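Carbohydrate binding family 6 (Clostridium thermocellum, PDB 5A8C) probably hydrolyses terminal alpha-L-arabinofuranosyl linkages of arabinose-containing polysaccharides, as a family 43 glycoside hydrolase with a five-bladed beta-propeller fold. Local coordinates at residues A[30-35]-A[70-75]; A[254-259]-A[315-320]; A[280-285]-A[300-305]. All coordinates share one frame; numbering follows the deposited sequence. Where two conformers were deposited one is given.

Contact 1. Residues A[30-35]-A[70-75]; sequences PIFSQR and DITCIS
Thr-72 is the first residue of segment 70-75 to touch segment 30-35, where it meets both Phe-32 and Arg-35. Its strand, 70-76, is third in a four-stranded antiparallel sheet of the five-bladed beta-propeller, and segment 30-35 is the loop running into the first strand, 36-45, of that sheet. The methyl carries the meeting: Thr-72 CG2 lies 3.7 Å from Arg-35 NH2 and 4.2 Å from Phe-32 CE2, oblique to both flat groups. Thr-72 OG1 turns to another partner, Glu-87 OE2, which also forms a salt bridge with Arg-35 NE, while Arg-35 NH1 pairs with Asp-84. Two carboxylates of strand 83-90 thus hold the guanidinium beside the methyl. Cys-73 faces away from the loop, onto Tyr-52 and Val-88. Ile-74 then returns to it with two branches. Its CG2 stands 3.8 Å from the Phe-32 ring centroid and only 6° off the normal, a CH-pi contact over the centre of the face; the near-equal distances from CG2 to the six ring carbons confirm the centring. The opposite face has Gln-34 N over its centre. The other branch of Ile-74 is extended at chi2 (175°), which carries CD1 to two residues of the loop: Ile-74 CD1 lies 3.9 Å from Phe-32 CB and 4.1 Å from Ile-31 CD1.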
ATOM      1  N   PRO A  30       7.229 -11.363  15.417  1.00 10.36           N
ATOM      2  CA  PRO A  30       6.352 -10.705  14.446  1.00  9.86           C
ATOM      3  C   PRO A  30       4.875 -10.757  14.888  1.00  9.13           C
ATOM      4  O   PRO A  30       4.485 -11.599  15.689  1.00 10.43           O
ATOM      5  CB  PRO A  30       6.597 -11.484  13.179  1.00 11.75           C
ATOM      6  CG  PRO A  30       7.027 -12.809  13.641  1.00 14.15           C
ATOM      7  CD  PRO A  30       7.785 -12.607  14.888  1.00 12.11           C
ATOM      8  N   ILE A  31       4.065  -9.839  14.361  1.00  7.57           N
ATOM      9  CA  ILE A  31       2.675  -9.777  14.764  1.00  7.96           C
ATOM     10  C   ILE A  31       1.805 -10.867  14.187  1.00  8.35           C
ATOM     11  O   ILE A  31       0.774 -11.208  14.776  1.00 10.13           O
ATOM     12  CB  ILE A  31       2.033  -8.376  14.510  1.00  8.17           C
ATOM     13  CG1 ILE A  31       1.916  -8.036  13.022  1.00  8.12           C
ATOM     14  CG2 ILE A  31       2.765  -7.292  15.279  1.00  8.85           C
ATOM     15  CD1 ILE A  31       1.139  -6.768  12.763  1.00  9.32           C
ATOM     16  N   PHE A  32       2.170 -11.407  13.021  1.00  7.54           N
ATOM     17  CA  PHE A  32       1.314 -12.345  12.283  1.00  7.53           C
ATOM     18  C   PHE A  32       2.156 -13.240  11.424  1.00  7.65           C
ATOM     19  O   PHE A  32       2.813 -12.767  10.483  1.00  8.31           O
ATOM     20  CB  PHE A  32       0.301 -11.582  11.416  1.00  7.72           C
ATOM     21  CG  PHE A  32      -0.617 -12.477  10.656  1.00  7.65           C
ATOM     22  CD1 PHE A  32      -1.607 -13.218  11.309  1.00  8.51           C
ATOM     23  CD2 PHE A  32      -0.497 -12.619   9.288  1.00  8.19           C
ATOM     24  CE1 PHE A  32      -2.446 -14.047  10.605  1.00  9.20           C
ATOM     25  CE2 PHE A  32      -1.343 -13.450   8.586  1.00  8.64           C
ATOM     26  CZ  PHE A  32      -2.330 -14.167   9.236  1.00  8.90           C
ATOM     27  N   SER A  33       2.136 -14.526  11.709  1.00  8.13           N
ATOM     28  CA  SER A  33       2.981 -15.469  10.962  0.80  8.90           C
ATOM     29  C   SER A  33       2.223 -16.613  10.333  1.00  8.08           C
ATOM     30  O   SER A  33       2.853 -17.495   9.763  1.00  9.61           O
ATOM     31  CB  SER A  33       4.103 -16.047  11.839  0.80 10.95           C
ATOM     32  OG  SER A  33       3.521 -16.709  12.915  0.80 12.65           O
ATOM     33  N   GLN A  34       0.893 -16.605  10.419  1.00  7.49           N
ATOM     34  CA  GLN A  34       0.139 -17.767   9.925  1.00  7.52           C
ATOM     35  C   GLN A  34       0.361 -18.045   8.457  1.00  7.80           C
ATOM     36  O   GLN A  34       0.475 -19.196   8.039  1.00  9.11           O
ATOM     37  CB  GLN A  34      -1.334 -17.597  10.177  1.00  8.28           C
ATOM     38  CG  GLN A  34      -1.704 -17.481  11.612  1.00  9.63           C
ATOM     39  CD  GLN A  34      -1.332 -18.737  12.397  1.00  9.67           C
ATOM     40  OE1 GLN A  34      -1.698 -19.860  11.984  1.00 10.85           O
ATOM     41  NE2 GLN A  34      -0.536 -18.585  13.458  1.00 10.50           N
ATOM     42  N   ARG A  35       0.340 -16.976   7.662  1.00  7.35           N
ATOM     43  CA  ARG A  35       0.561 -16.984   6.250  1.00  7.69           C
ATOM     44  C   ARG A  35       1.432 -15.787   5.944  1.00  6.99           C
ATOM     45  O   ARG A  35       1.468 -14.849   6.730  1.00  7.62           O
ATOM     46  CB  ARG A  35      -0.771 -16.926   5.477  1.00  8.44           C
ATOM     47  CG  ARG A  35      -1.677 -18.114   5.723  1.00  9.92           C
ATOM     48  CD  ARG A  35      -3.041 -18.066   5.057  1.00  9.94           C
ATOM     49  NE  ARG A  35      -3.762 -16.846   5.337  1.00 10.18           N
ATOM     50  CZ  ARG A  35      -4.287 -16.510   6.503  1.00  9.49           C
ATOM     51  NH1 ARG A  35      -4.220 -17.290   7.569  1.00 10.60           N
ATOM     52  NH2 ARG A  35      -4.899 -15.363   6.623  1.00 10.20           N
ATOM     53  N   ASP A  70      -4.577 -13.206  -3.858  1.00  6.48           N
ATOM     54  CA  ASP A  70      -5.596 -12.780  -2.915  1.00  6.68           C
ATOM     55  C   ASP A  70      -4.987 -11.795  -1.889  1.00  6.13           C
ATOM     56  O   ASP A  70      -3.782 -11.577  -1.885  1.00  6.30           O
ATOM     57  CB  ASP A  70      -6.337 -14.003  -2.328  1.00  7.94           C
ATOM     58  CG  ASP A  70      -5.473 -15.105  -1.792  1.00  9.25           C
ATOM     59  OD1 ASP A  70      -4.281 -14.884  -1.578  1.00 10.09           O
ATOM     60  OD2 ASP A  70      -6.046 -16.192  -1.521  1.00 12.19           O
ATOM     61  N   ILE A  71      -5.888 -11.234  -1.079  1.00  6.61           N
ATOM     62  CA  ILE A  71      -5.573 -10.202  -0.088  0.80  6.48           C
ATOM     63  C   ILE A  71      -5.950 -10.739   1.306  1.00  6.20           C
ATOM     64  O   ILE A  71      -7.105 -11.087   1.519  1.00  7.61           O
ATOM     65  CB  ILE A  71      -6.350  -8.929  -0.382  0.80  6.83           C
ATOM     66  CG1 ILE A  71      -6.005  -8.357  -1.707  0.80  7.84           C
ATOM     67  CG2 ILE A  71      -6.203  -7.920   0.752  0.80  6.73           C
ATOM     68  CD1 ILE A  71      -4.607  -7.989  -1.833  0.80  8.73           C
ATOM     69  N   THR A  72      -5.004 -10.662   2.229  1.00  6.35           N
ATOM     70  CA  THR A  72      -5.193 -11.052   3.625  1.00  6.90           C
ATOM     71  C   THR A  72      -5.634  -9.860   4.433  1.00  6.72           C
ATOM     72  O   THR A  72      -5.160  -8.751   4.189  1.00  7.50           O
ATOM     73  CB  THR A  72      -3.817 -11.558   4.187  1.00  8.32           C
ATOM     74  OG1 THR A  72      -3.345 -12.628   3.401  1.00 10.20           O
ATOM     75  CG2 THR A  72      -3.908 -11.915   5.644  1.00  8.59           C
ATOM     76  N   CYS A  73      -6.477 -10.074   5.453  1.00  6.98           N
ATOM     77  CA  CYS A  73      -6.828  -8.983   6.371  1.00  6.72           C
ATOM     78  C   CYS A  73      -6.657  -9.484   7.797  1.00  6.41           C
ATOM     79  O   CYS A  73      -7.134 -10.588   8.155  1.00  7.39           O
ATOM     80  CB  CYS A  73      -8.275  -8.573   6.164  1.00  7.98           C
ATOM     81  SG  CYS A  73      -8.915  -7.329   7.254  1.00 10.02           S
ATOM     82  N   ILE A  74      -6.016  -8.661   8.634  1.00  6.61           N
ATOM     83  CA  ILE A  74      -5.912  -8.875  10.095  1.00  7.02           C
ATOM     84  C   ILE A  74      -6.377  -7.588  10.767  1.00  6.87           C
ATOM     85  O   ILE A  74      -6.341  -6.515  10.181  1.00  7.58           O
ATOM     86  CB  ILE A  74      -4.486  -9.297  10.504  1.00  7.35           C
ATOM     87  CG1 ILE A  74      -3.470  -8.180  10.335  1.00  7.68           C
ATOM     88  CG2 ILE A  74      -4.069 -10.562   9.796  1.00  8.22           C
ATOM     89  CD1 ILE A  74      -2.084  -8.507  10.843  1.00  8.79           C
ATOM     90  N   SER A  75      -6.762  -7.684  12.043  1.00  7.58           N
ATOM     91  CA  SER A  75      -7.156  -6.472  12.747  1.00  7.52           C
ATOM     92  C   SER A  75      -6.910  -6.585  14.212  1.00  7.89           C
ATOM     93  O   SER A  75      -6.740  -7.660  14.796  1.00  9.03           O
ATOM     94  CB  SER A  75      -8.634  -6.102  12.520  1.00  8.71           C
ATOM     95  OG  SER A  75      -9.504  -6.957  13.272  1.00  9.75           O
TER

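Contact 2. Residues A[254-259]-A[315-320]; sequences VILPQP and KQVVPT
Gln-316 runs beside Val-254 and ends against Pro-257. From the backbone, Gln-316 CB lies 3.8 Å from Val-254 O. With chi1 at -175°, CG is anti to the backbone N, and Gln-316 CG comes 3.7 Å from Ile-255 O. The chain stays extended beyond CG, pointing the same way as the valine, and CD reaches the Val-254 methyl CG1. The amide then divides: Gln-316 OE1 is 3.8 Å from Val-254 CG1, whereas Gln-316 NE2 sits 3.8 Å from Pro-257 CG, van der Waals contacts of polar atoms with carbon. The partner backbone contains a classic beta bulge in the edge strand 250-256 of a four-stranded propeller sheet, where Ile-255 and Leu-256 are both paired with the single residue Ile-237 of strand 237-242. The strand changes direction at Ile-255, whose carbonyl is used by the neighbouring segment: Val-317 N donates to Ile-255 O at 2.8 Å with an N-H...O angle of 168°, arriving nearly along the C=O axis. Val-317 spreads its methyls over the bulge, CG2 packing 4.0 Å from Ile-255 CG2 and CG1 3.7 Å from Leu-256 CD1. That leucine methyl, CD1, also touches Pro-319 CG at 4.1 Å, and Tyr-282 of strand 277-284 borders both Leu-256 and Pro-319.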
ATOM      1  N   VAL A 254      13.858  10.380   4.303  1.00  7.90           N
ATOM      2  CA  VAL A 254      13.549   8.971   4.527  1.00  7.39           C
ATOM      3  C   VAL A 254      12.630   8.801   5.723  1.00  7.31           C
ATOM      4  O   VAL A 254      12.910   9.282   6.812  1.00  9.49           O
ATOM      5  CB  VAL A 254      14.869   8.174   4.754  1.00  7.76           C
ATOM      6  CG1 VAL A 254      14.568   6.750   5.167  1.00  7.73           C
ATOM      7  CG2 VAL A 254      15.731   8.205   3.490  1.00  8.77           C
ATOM      8  N   ILE A 255      11.537   8.089   5.505  1.00  7.08           N
ATOM      9  CA  ILE A 255      10.653   7.629   6.574  1.00  7.89           C
ATOM     10  C   ILE A 255      11.101   6.311   7.166  1.00  6.79           C
ATOM     11  O   ILE A 255      11.123   6.136   8.386  1.00  8.37           O
ATOM     12  CB  ILE A 255       9.207   7.507   6.082  1.00  8.16           C
ATOM     13  CG1 ILE A 255       8.683   8.875   5.637  1.00  9.47           C
ATOM     14  CG2 ILE A 255       8.336   6.883   7.181  1.00  9.41           C
ATOM     15  CD1 ILE A 255       7.291   8.856   5.064  1.00 10.65           C
ATOM     16  N   LEU A 256      11.448   5.346   6.327  1.00  6.24           N
ATOM     17  CA  LEU A 256      11.755   3.980   6.774  1.00  6.64           C
ATOM     18  C   LEU A 256      12.931   3.457   5.976  1.00  6.40           C
ATOM     19  O   LEU A 256      12.855   3.434   4.747  1.00  7.44           O
ATOM     20  CB  LEU A 256      10.565   3.071   6.615  1.00  7.22           C
ATOM     21  CG  LEU A 256      10.706   1.689   7.258  1.00  8.29           C
ATOM     22  CD1 LEU A 256      10.582   1.742   8.779  1.00  9.92           C
ATOM     23  CD2 LEU A 256       9.667   0.743   6.668  1.00  9.43           C
ATOM     24  N   PRO A 257      14.044   3.130   6.606  1.00  6.25           N
ATOM     25  CA  PRO A 257      15.146   2.485   5.895  1.00  6.36           C
ATOM     26  C   PRO A 257      14.804   1.023   5.588  1.00  5.96           C
ATOM     27  O   PRO A 257      13.665   0.612   5.759  1.00  6.73           O
ATOM     28  CB  PRO A 257      16.298   2.615   6.906  1.00  7.85           C
ATOM     29  CG  PRO A 257      15.621   2.414   8.196  1.00  8.38           C
ATOM     30  CD  PRO A 257      14.279   3.074   8.081  1.00  7.57           C
ATOM     31  N   GLN A 258      15.783   0.257   5.113  1.00  6.56           N
ATOM     32  CA  GLN A 258      15.536  -1.207   5.068  1.00  6.48           C
ATOM     33  C   GLN A 258      15.275  -1.697   6.485  1.00  6.72           C
ATOM     34  O   GLN A 258      16.087  -1.452   7.372  1.00  8.15           O
ATOM     35  CB  GLN A 258      16.748  -1.938   4.521  1.00  6.41           C
ATOM     36  CG  GLN A 258      16.839  -1.888   3.012  1.00  6.40           C
ATOM     37  CD  GLN A 258      15.909  -2.869   2.341  1.00  6.40           C
ATOM     38  OE1 GLN A 258      15.857  -4.040   2.737  1.00  7.47           O
ATOM     39  NE2 GLN A 258      15.226  -2.453   1.303  1.00  6.88           N
ATOM     40  N   PRO A 259      14.174  -2.404   6.686  1.00  6.76           N
ATOM     41  CA  PRO A 259      13.961  -3.036   8.007  1.00  7.94           C
ATOM     42  C   PRO A 259      14.953  -4.148   8.236  1.00  7.26           C
ATOM     43  O   PRO A 259      15.547  -4.669   7.275  1.00  8.02           O
ATOM     44  CB  PRO A 259      12.557  -3.599   7.899  1.00 10.23           C
ATOM     45  CG  PRO A 259      12.129  -3.431   6.613  1.00 11.92           C
ATOM     46  CD  PRO A 259      13.083  -2.719   5.761  1.00  7.73           C
ATOM     47  N   LYS A 315       9.893  12.171  11.412  1.00 10.37           N
ATOM     48  CA  LYS A 315      11.143  11.570  11.920  0.50 11.90           C
ATOM     49  C   LYS A 315      11.307  10.192  11.349  1.00 10.64           C
ATOM     50  O   LYS A 315      10.368   9.443  11.189  1.00 11.69           O
ATOM     51  CB  LYS A 315      11.162  11.373  13.430  0.50 13.76           C
ATOM     52  CG  LYS A 315      11.166  12.653  14.199  0.50 15.62           C
ATOM     53  CD  LYS A 315      11.302  12.401  15.699  0.50 17.73           C
ATOM     54  CE  LYS A 315      10.290  13.207  16.534  0.50 22.57           C
ATOM     55  NZ  LYS A 315      10.021  12.744  17.942  0.50 24.51           N
ATOM     56  N   GLN A 316      12.535   9.857  11.042  1.00 10.54           N
ATOM     57  CA  GLN A 316      12.782   8.522  10.540  1.00 10.69           C
ATOM     58  C   GLN A 316      12.332   7.467  11.583  1.00  9.40           C
ATOM     59  O   GLN A 316      12.667   7.550  12.759  1.00  9.21           O
ATOM     60  CB  GLN A 316      14.246   8.341  10.200  1.00 11.89           C
ATOM     61  CG  GLN A 316      14.528   6.994   9.554  1.00 12.86           C
ATOM     62  CD  GLN A 316      15.870   6.976   8.969  1.00 17.20           C
ATOM     63  OE1 GLN A 316      16.328   7.921   8.278  1.00 23.60           O
ATOM     64  NE2 GLN A 316      16.547   5.908   9.240  1.00 21.56           N
ATOM     65  N   VAL A 317      11.577   6.472  11.105  1.00  8.52           N
ATOM     66  CA  VAL A 317      11.079   5.394  11.948  1.00  8.94           C
ATOM     67  C   VAL A 317      12.206   4.490  12.347  1.00  8.83           C
ATOM     68  O   VAL A 317      13.128   4.205  11.547  1.00  9.36           O
ATOM     69  CB  VAL A 317       9.979   4.625  11.167  1.00  9.56           C
ATOM     70  CG1 VAL A 317       9.522   3.342  11.890  1.00 10.62           C
ATOM     71  CG2 VAL A 317       8.760   5.524  10.921  1.00 10.77           C
ATOM     72  N   VAL A 318      12.096   4.006  13.584  1.00  9.45           N
ATOM     73  CA  VAL A 318      13.045   3.064  14.156  1.00 10.10           C
ATOM     74  C   VAL A 318      12.383   1.695  14.240  1.00 10.08           C
ATOM     75  O   VAL A 318      11.501   1.465  15.075  1.00 11.15           O
ATOM     76  CB  VAL A 318      13.466   3.519  15.538  1.00 10.91           C
ATOM     77  CG1 VAL A 318      14.400   2.524  16.173  1.00 12.04           C
ATOM     78  CG2 VAL A 318      14.131   4.884  15.455  1.00 12.13           C
ATOM     79  N   PRO A 319      12.772   0.747  13.350  1.00  9.67           N
ATOM     80  CA  PRO A 319      12.162  -0.561  13.439  1.00  9.62           C
ATOM     81  C   PRO A 319      12.449  -1.207  14.798  1.00 10.41           C
ATOM     82  O   PRO A 319      13.566  -1.098  15.302  1.00 11.59           O
ATOM     83  CB  PRO A 319      12.819  -1.319  12.276  1.00 10.42           C
ATOM     84  CG  PRO A 319      13.170  -0.286  11.260  1.00 10.70           C
ATOM     85  CD  PRO A 319      13.590   0.892  12.119  1.00 10.41           C
ATOM     86  N   THR A 320      11.471  -1.903  15.339  1.00 10.57           N
ATOM     87  CA  THR A 320      11.638  -2.601  16.577  1.00 11.92           C
ATOM     88  C   THR A 320      11.431  -4.088  16.379  1.00 11.67           C
ATOM     89  O   THR A 320      10.732  -4.543  15.479  1.00 13.29           O
ATOM     90  CB  THR A 320      10.656  -2.112  17.696  1.00 14.39           C
ATOM     91  OG1 THR A 320       9.320  -2.427  17.335  1.00 14.10           O
ATOM     92  CG2 THR A 320      10.815  -0.639  18.030  1.00 15.37           C
TER

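Contact 3. Residues A[280-285]-A[300-305]; sequences VVYHNR and NVCIDQ
Val-280 to Asn-284 pairs antiparallel with Asn-300 to Asp-304, the short strand axes approaching to 4.3 Å with 140° between their directions, so the pair is strongly twisted. Hydrogen-bonded pairs Val-280/Asp-304, Tyr-282/Cys-302 and Asn-284/Asn-300 each exchange two N-H...O bonds, and non-hydrogen-bonded pairs lie between them. At the central pair, Cys-302 N approaches Tyr-282 O from above the carbonyl plane. On the face with these three pairs, Tyr-282 CG sits between its backbone N and carbonyl carbon (chi1 61°), which starts the ring toward Cys-302; Cys-302 CB lies 3.5 Å from the Tyr-282 ring centroid, a CH-pi contact offset toward the rim, with SG oblique to the ring. Tyr-282 OH donates to Asp-304 OD2 at 2.6 Å, with the carboxylate oxygen at the ring's edge. Asp-304 OD1 is hydrogen-bonded to Thr-320 OG1, so both carboxylate oxygens are engaged. Next along, Asn-300 ND2 gives a weak bond of 2.9 Å to Asn-284 OD1, its N-H...O angle just 126°. Asn-284 OD1 also lies 3.2 Å from Cys-302 SG, while Asn-284 ND2 donates to Pro-260 O and is also hydrogen-bonded to Tyr-29 OH. On the other face, Val-281 CG1 packs 3.8 Å from Ile-303 CG1. His-283 turns out of the pair: ND1 bonds the backbone N of Asp-39 and NE2 bonds Asn-266 O. Strand 277-284 is the middle of a three-stranded antiparallel sheet, between 270-274 and 300-306; Val-281, Val-301 and Ile-303 meet strands 36-45 and 48-56 of another sheet, and Asn-300 OD1 accepts from Val-287 N in helix 286-291.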
ATOM      1  N   VAL A 280       3.574   3.443  10.986  1.00  6.06           N
ATOM      2  CA  VAL A 280       3.918   2.901   9.655  1.00  6.20           C
ATOM      3  C   VAL A 280       3.753   1.390   9.721  1.00  5.99           C
ATOM      4  O   VAL A 280       4.327   0.721  10.600  1.00  7.18           O
ATOM      5  CB  VAL A 280       5.327   3.293   9.219  1.00  7.50           C
ATOM      6  CG1 VAL A 280       5.665   2.749   7.869  1.00  8.89           C
ATOM      7  CG2 VAL A 280       5.472   4.796   9.146  1.00 10.62           C
ATOM      8  N   VAL A 281       2.942   0.851   8.813  1.00  5.55           N
ATOM      9  CA  VAL A 281       2.858  -0.575   8.576  1.00  5.61           C
ATOM     10  C   VAL A 281       3.733  -0.871   7.368  1.00  5.05           C
ATOM     11  O   VAL A 281       3.773  -0.095   6.415  1.00  5.67           O
ATOM     12  CB  VAL A 281       1.409  -1.044   8.404  1.00  6.73           C
ATOM     13  CG1 VAL A 281       0.639  -0.979   9.726  1.00  9.23           C
ATOM     14  CG2 VAL A 281       0.652  -0.416   7.307  1.00  8.01           C
ATOM     15  N   TYR A 282       4.437  -1.999   7.401  1.00  5.15           N
ATOM     16  CA  TYR A 282       5.413  -2.319   6.354  1.00  5.08           C
ATOM     17  C   TYR A 282       5.612  -3.789   6.322  1.00  4.95           C
ATOM     18  O   TYR A 282       4.823  -4.562   6.946  1.00  5.79           O
ATOM     19  CB  TYR A 282       6.700  -1.498   6.547  1.00  5.74           C
ATOM     20  CG  TYR A 282       7.415  -1.737   7.852  1.00  5.90           C
ATOM     21  CD1 TYR A 282       7.033  -1.072   9.014  1.00  6.78           C
ATOM     22  CD2 TYR A 282       8.500  -2.591   7.913  1.00  6.24           C
ATOM     23  CE1 TYR A 282       7.711  -1.267  10.219  1.00  7.23           C
ATOM     24  CE2 TYR A 282       9.175  -2.770   9.108  1.00  7.19           C
ATOM     25  CZ  TYR A 282       8.808  -2.081  10.231  1.00  7.60           C
ATOM     26  OH  TYR A 282       9.540  -2.276  11.386  1.00  9.57           O
ATOM     27  N   HIS A 283       6.631  -4.287   5.652  1.00  5.01           N
ATOM     28  CA  HIS A 283       6.944  -5.718   5.683  1.00  4.96           C
ATOM     29  C   HIS A 283       8.419  -5.964   5.824  1.00  5.12           C
ATOM     30  O   HIS A 283       9.290  -5.140   5.499  1.00  5.42           O
ATOM     31  CB  HIS A 283       6.358  -6.492   4.449  1.00  5.38           C
ATOM     32  CG  HIS A 283       6.947  -6.131   3.126  1.00  5.04           C
ATOM     33  ND1 HIS A 283       6.162  -5.729   2.081  1.00  5.27           N
ATOM     34  CD2 HIS A 283       8.242  -6.207   2.698  1.00  5.29           C
ATOM     35  CE1 HIS A 283       6.967  -5.525   1.076  1.00  5.49           C
ATOM     36  NE2 HIS A 283       8.225  -5.787   1.393  1.00  5.44           N
ATOM     37  N   ASN A 284       8.742  -7.177   6.314  1.00  5.19           N
ATOM     38  CA  ASN A 284      10.094  -7.688   6.242  1.00  5.38           C
ATOM     39  C   ASN A 284      10.016  -9.178   5.991  1.00  5.30           C
ATOM     40  O   ASN A 284       9.001  -9.677   5.493  1.00  5.59           O
ATOM     41  CB  ASN A 284      10.962  -7.273   7.449  1.00  5.86           C
ATOM     42  CG  ASN A 284      10.640  -7.964   8.744  1.00  5.89           C
ATOM     43  OD1 ASN A 284       9.695  -8.745   8.819  1.00  6.80           O
ATOM     44  ND2 ASN A 284      11.422  -7.661   9.758  1.00  7.45           N
ATOM     45  N   ARG A 285      11.118  -9.882   6.233  1.00  5.82           N
ATOM     46  CA  ARG A 285      11.223 -11.324   5.944  1.00  5.95           C
ATOM     47  C   ARG A 285      11.701 -12.117   7.148  1.00  6.10           C
ATOM     48  O   ARG A 285      12.377 -13.112   7.010  1.00  7.21           O
ATOM     49  CB  ARG A 285      12.065 -11.526   4.691  1.00  6.52           C
ATOM     50  CG  ARG A 285      11.381 -10.970   3.438  1.00  6.83           C
ATOM     51  CD  ARG A 285      12.365 -10.498   2.367  1.00  6.72           C
ATOM     52  NE  ARG A 285      11.734 -10.366   1.073  1.00  6.45           N
ATOM     53  CZ  ARG A 285      11.312  -9.234   0.489  1.00  5.75           C
ATOM     54  NH1 ARG A 285      11.354  -8.054   1.100  1.00  5.90           N
ATOM     55  NH2 ARG A 285      10.858  -9.305  -0.737  1.00  6.75           N
ATOM     56  N   ASN A 300       6.458 -10.848   5.695  1.00  5.41           N
ATOM     57  CA  ASN A 300       5.488 -10.718   6.788  1.00  5.63           C
ATOM     58  C   ASN A 300       5.296  -9.259   7.136  1.00  5.12           C
ATOM     59  O   ASN A 300       6.247  -8.454   7.138  1.00  5.87           O
ATOM     60  CB  ASN A 300       5.884 -11.537   8.018  1.00  5.82           C
ATOM     61  CG  ASN A 300       7.237 -11.119   8.564  1.00  5.74           C
ATOM     62  OD1 ASN A 300       8.281 -11.629   8.178  1.00  6.26           O
ATOM     63  ND2 ASN A 300       7.218 -10.159   9.491  1.00  6.52           N
ATOM     64  N   VAL A 301       4.071  -8.925   7.514  1.00  5.46           N
ATOM     65  CA  VAL A 301       3.733  -7.569   7.938  1.00  5.51           C
ATOM     66  C   VAL A 301       4.435  -7.199   9.228  1.00  5.45           C
ATOM     67  O   VAL A 301       4.670  -8.012  10.129  1.00  6.64           O
ATOM     68  CB  VAL A 301       2.214  -7.424   8.028  1.00  6.19           C
ATOM     69  CG1 VAL A 301       1.603  -8.336   9.098  1.00  6.96           C
ATOM     70  CG2 VAL A 301       1.748  -6.006   8.234  1.00  7.49           C
ATOM     71  N   CYS A 302       4.704  -5.895   9.390  1.00  6.10           N
ATOM     72  CA  CYS A 302       5.298  -5.248  10.540  1.00  6.08           C
ATOM     73  C   CYS A 302       4.565  -3.943  10.840  1.00  5.69           C
ATOM     74  O   CYS A 302       3.974  -3.355   9.941  1.00  5.90           O
ATOM     75  CB  CYS A 302       6.788  -4.966  10.318  1.00  6.71           C
ATOM     76  SG  CYS A 302       7.860  -6.379  10.074  1.00  7.72           S
ATOM     77  N   ILE A 303       4.732  -3.452  12.053  1.00  6.16           N
ATOM     78  CA  ILE A 303       4.182  -2.169  12.464  1.00  6.18           C
ATOM     79  C   ILE A 303       5.124  -1.489  13.419  1.00  6.34           C
ATOM     80  O   ILE A 303       5.646  -2.138  14.344  1.00  7.57           O
ATOM     81  CB  ILE A 303       2.743  -2.312  13.014  1.00  6.87           C
ATOM     82  CG1 ILE A 303       2.107  -0.949  13.272  1.00  7.92           C
ATOM     83  CG2 ILE A 303       2.698  -3.209  14.259  1.00  8.02           C
ATOM     84  CD1 ILE A 303       0.612  -1.033  13.575  1.00  8.83           C
ATOM     85  N   ASP A 304       5.305  -0.172  13.283  1.00  6.59           N
ATOM     86  CA  ASP A 304       6.056   0.637  14.218  1.00  6.81           C
ATOM     87  C   ASP A 304       5.448   2.013  14.345  1.00  6.92           C
ATOM     88  O   ASP A 304       4.773   2.476  13.419  1.00  7.63           O
ATOM     89  CB  ASP A 304       7.563   0.684  13.897  1.00  7.63           C
ATOM     90  CG  ASP A 304       8.317  -0.528  14.522  1.00  8.08           C
ATOM     91  OD1 ASP A 304       8.272  -0.651  15.776  1.00  9.31           O
ATOM     92  OD2 ASP A 304       8.922  -1.330  13.769  1.00  9.04           O
ATOM     93  N   GLN A 305       5.690   2.662  15.445  1.00  7.49           N
ATOM     94  CA  GLN A 305       5.224   4.027  15.632  1.00  7.80           C
ATOM     95  C   GLN A 305       5.990   5.045  14.783  1.00  7.59           C
ATOM     96  O   GLN A 305       7.197   4.895  14.527  1.00  9.51           O
ATOM     97  CB  GLN A 305       5.277   4.418  17.120  1.00  9.97           C
ATOM     98  CG  GLN A 305       4.378   5.616  17.454  1.00 12.19           C
ATOM     99  CD  GLN A 305       4.066   5.812  18.943  1.00 13.23           C
ATOM    100  OE1 GLN A 305       4.473   5.057  19.808  1.00 16.51           O
ATOM    101  NE2 GLN A 305       3.304   6.847  19.226  1.00 14.85           N
TER

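In the fold
Contact 3 stands between the other two: its centre is 11 Å from that of contact 1 and 10 Å from that of contact 2, whose own centres are 21 Å apart. Contacts 1 and 2 do not touch, their nearest atoms being about 8 Å apart. Toward contact 1, Val-301 CG1 packs 3.9 Å from Ile-31 CG1. Toward contact 2, Pro-319 CB packs 3.5 Å from Tyr-282 OH. Along the chain, contact 3 is nested within the loop closed by contact 2. The His-283 side chain is about 6 Å from a Tris molecule, probably from the crystallisation liquor, which may mark a pocket, and the side chain of Val-281 is about 9 Å from the calcium ion.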